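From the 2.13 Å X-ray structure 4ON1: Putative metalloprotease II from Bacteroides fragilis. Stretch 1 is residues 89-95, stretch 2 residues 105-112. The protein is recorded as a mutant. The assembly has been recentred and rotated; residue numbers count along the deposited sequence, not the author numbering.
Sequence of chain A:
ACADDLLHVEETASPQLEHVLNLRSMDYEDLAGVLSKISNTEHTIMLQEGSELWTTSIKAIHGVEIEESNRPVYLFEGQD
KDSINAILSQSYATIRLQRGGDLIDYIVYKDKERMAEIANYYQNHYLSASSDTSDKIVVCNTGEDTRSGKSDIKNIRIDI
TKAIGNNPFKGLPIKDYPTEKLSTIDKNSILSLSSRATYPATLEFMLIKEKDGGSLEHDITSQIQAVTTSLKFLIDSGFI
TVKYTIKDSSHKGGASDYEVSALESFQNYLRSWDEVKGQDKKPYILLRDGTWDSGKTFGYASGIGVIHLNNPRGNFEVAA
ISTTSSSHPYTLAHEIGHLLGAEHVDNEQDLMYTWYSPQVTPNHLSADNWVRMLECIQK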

# COMPACT_ATOMS: atom_id res chain seq x y z
N SER A 89 10.64 8.60 -1.17
CA SER A 89 10.95 8.41 -2.58
C SER A 89 11.76 9.61 -3.04
O SER A 89 11.78 10.64 -2.37
N GLN A 90 12.41 9.49 -4.19
CA GLN A 90 13.13 10.62 -4.73
C GLN A 90 12.18 11.71 -5.24
O GLN A 90 12.59 12.86 -5.42
N SER A 91 10.91 11.36 -5.44
CA SER A 91 9.91 12.27 -5.99
C SER A 91 8.88 12.77 -4.98
O SER A 91 8.15 13.73 -5.23
N TYR A 92 8.78 12.08 -3.85
CA TYR A 92 7.78 12.43 -2.86
C TYR A 92 8.15 11.79 -1.53
O TYR A 92 9.00 10.90 -1.47
N ALA A 93 7.48 12.21 -0.46
CA ALA A 93 7.64 11.56 0.83
C ALA A 93 6.32 11.66 1.57
O ALA A 93 5.51 12.54 1.28
N THR A 94 6.09 10.72 2.48
CA THR A 94 4.85 10.72 3.25
C THR A 94 5.12 10.34 4.69
O THR A 94 6.10 9.68 4.99
N ILE A 95 4.21 10.76 5.56
CA ILE A 95 4.15 10.30 6.93
C ILE A 95 2.71 9.93 7.21
O ILE A 95 1.80 10.66 6.83
N ASP A 105 -2.66 11.10 6.79
CA ASP A 105 -1.58 11.06 5.80
C ASP A 105 -1.04 12.47 5.52
O ASP A 105 -1.81 13.37 5.19
N TYR A 106 0.27 12.66 5.67
CA TYR A 106 0.91 13.90 5.24
C TYR A 106 1.71 13.61 3.98
O TYR A 106 2.56 12.73 3.99
N ILE A 107 1.43 14.35 2.90
CA ILE A 107 1.99 14.04 1.59
C ILE A 107 2.76 15.24 1.04
O ILE A 107 2.22 16.35 0.97
N VAL A 108 4.02 15.02 0.67
CA VAL A 108 4.84 16.06 0.06
C VAL A 108 5.51 15.54 -1.22
O VAL A 108 6.18 14.52 -1.20
N TYR A 109 5.33 16.27 -2.31
CA TYR A 109 6.00 15.97 -3.58
C TYR A 109 7.12 16.95 -3.85
O TYR A 109 7.00 18.13 -3.55
N LYS A 110 8.22 16.47 -4.42
CA LYS A 110 9.36 17.35 -4.67
C LYS A 110 9.04 18.39 -5.74
O LYS A 110 9.36 19.57 -5.60
N ASP A 111 8.39 17.94 -6.80
CA ASP A 111 8.06 18.82 -7.92
C ASP A 111 6.79 19.61 -7.62
O ASP A 111 5.74 19.03 -7.35
N LYS A 112 6.89 20.94 -7.65
CA LYS A 112 5.75 21.79 -7.31
C LYS A 112 4.54 21.58 -8.21
O LYS A 112 3.41 21.55 -7.72

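Strands 92-95 and 105-109 pair antiparallel, and the extended backbone of each sends successive side chains to alternate faces of the sheet. Before the strand begins, Ser 89 (chi1 t) turns its hydroxyl back on its own loop, where OG accepts a hydrogen bond from Ser 91 N at 3.1 Å. The CA-to-CB bond of Gln 90 (m) points away, and its backbone carbonyl makes the contact: the long, flexible Lys 110 (t, t, p, t) brings NZ within 3.1 Å of Gln 90 O in a weak hydrogen bond, and a water bridges the same two atoms, 2.6 Å from each. Ser 91 (m) also points away, its small side chain needing little room; its O takes Lys 110 N at 2.9 Å, while a second water links Ser 91 O (2.7 Å) to Asp 111 N (2.9 Å).

Tyr 92 (p) sets CB over the face of the Tyr 109 (m) ring, 3.7 Å from its centroid, a CH-pi contact suited to a flat aromatic surface. On the other face, the small Ala 93 places CB 3.8 Å from CG2 of Val 108 (m). Beta-branched Thr 94 (p), suited to an extended strand, returns to the face of Tyr 92 and Tyr 109, its methyl CG2 4.3 Å from CG1 of Ile 107 (m, t). Finally, apolar Ile 95 (m, t) shares the Ala 93 face, its CB 4.4 Å from CD2 of Tyr 106 (m).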

# COMPACT_ATOMS: atom_id res chain seq x y z
CB SER A 89 9.67 8.28 -3.40
OG SER A 89 9.90 8.53 -4.77
CB GLN A 90 14.08 10.17 -5.85
CG GLN A 90 15.25 9.35 -5.31
CD GLN A 90 16.20 8.88 -6.39
OE1 GLN A 90 16.15 9.36 -7.53
NE2 GLN A 90 17.08 7.96 -6.04
CB SER A 91 9.17 11.60 -7.15
OG SER A 91 10.08 11.15 -8.13
CB TYR A 92 6.39 11.98 -3.31
CG TYR A 92 6.31 10.48 -3.45
CD1 TYR A 92 6.02 9.67 -2.35
CD2 TYR A 92 6.58 9.86 -4.66
CE1 TYR A 92 5.97 8.31 -2.46
CE2 TYR A 92 6.53 8.49 -4.79
CZ TYR A 92 6.23 7.72 -3.68
OH TYR A 92 6.19 6.36 -3.77
CB ALA A 93 8.77 12.20 1.64
CB THR A 94 3.81 9.71 2.69
OG1 THR A 94 4.26 8.38 2.94
CG2 THR A 94 3.57 9.92 1.20
CB ILE A 95 4.59 11.38 7.95
CG1 ILE A 95 6.03 11.80 7.74
CG2 ILE A 95 4.43 10.85 9.38
CD1 ILE A 95 6.57 12.63 8.90
CB ASP A 105 -2.06 10.44 4.48
CG ASP A 105 -1.41 9.09 4.18
OD1 ASP A 105 -0.37 8.77 4.79
OD2 ASP A 105 -1.95 8.36 3.32
CB TYR A 106 1.82 14.49 6.32
CG TYR A 106 1.13 14.78 7.63
CD1 TYR A 106 0.69 16.06 7.93
CD2 TYR A 106 0.92 13.79 8.58
CE1 TYR A 106 0.06 16.34 9.13
CE2 TYR A 106 0.29 14.05 9.78
CZ TYR A 106 -0.14 15.33 10.05
OH TYR A 106 -0.77 15.60 11.24
CB ILE A 107 0.87 13.61 0.61
CG1 ILE A 107 0.11 12.40 1.17
CG2 ILE A 107 1.42 13.34 -0.79
CD1 ILE A 107 -1.34 12.30 0.68
CB VAL A 108 5.94 16.57 1.04
CG1 VAL A 108 5.32 17.41 2.13
CG2 VAL A 108 6.71 15.42 1.67
CB TYR A 109 5.00 15.99 -4.73
CG TYR A 109 4.26 14.69 -4.92
CD1 TYR A 109 3.31 14.26 -4.00
CD2 TYR A 109 4.51 13.89 -6.03
CE1 TYR A 109 2.64 13.06 -4.17
CE2 TYR A 109 3.84 12.70 -6.21
CZ TYR A 109 2.90 12.29 -5.28
OH TYR A 109 2.24 11.11 -5.47
CB LYS A 110 10.60 16.55 -5.08
CG LYS A 110 11.80 17.45 -5.35
CD LYS A 110 13.07 16.66 -5.60
CE LYS A 110 12.91 15.70 -6.75
NZ LYS A 110 14.18 14.97 -7.05
CB ASP A 111 7.90 18.00 -9.20
CG ASP A 111 7.54 18.86 -10.40
OD1 ASP A 111 8.46 19.33 -11.09
OD2 ASP A 111 6.33 19.08 -10.63
CB LYS A 112 6.15 23.27 -7.36
CG LYS A 112 4.95 24.21 -7.24
CD LYS A 112 5.32 25.68 -7.13
CE LYS A 112 4.08 26.52 -6.81
NZ LYS A 112 4.40 27.90 -6.37
O HOH W 1 15.02 13.74 -4.94
O HOH W 2 7.78 15.15 -7.46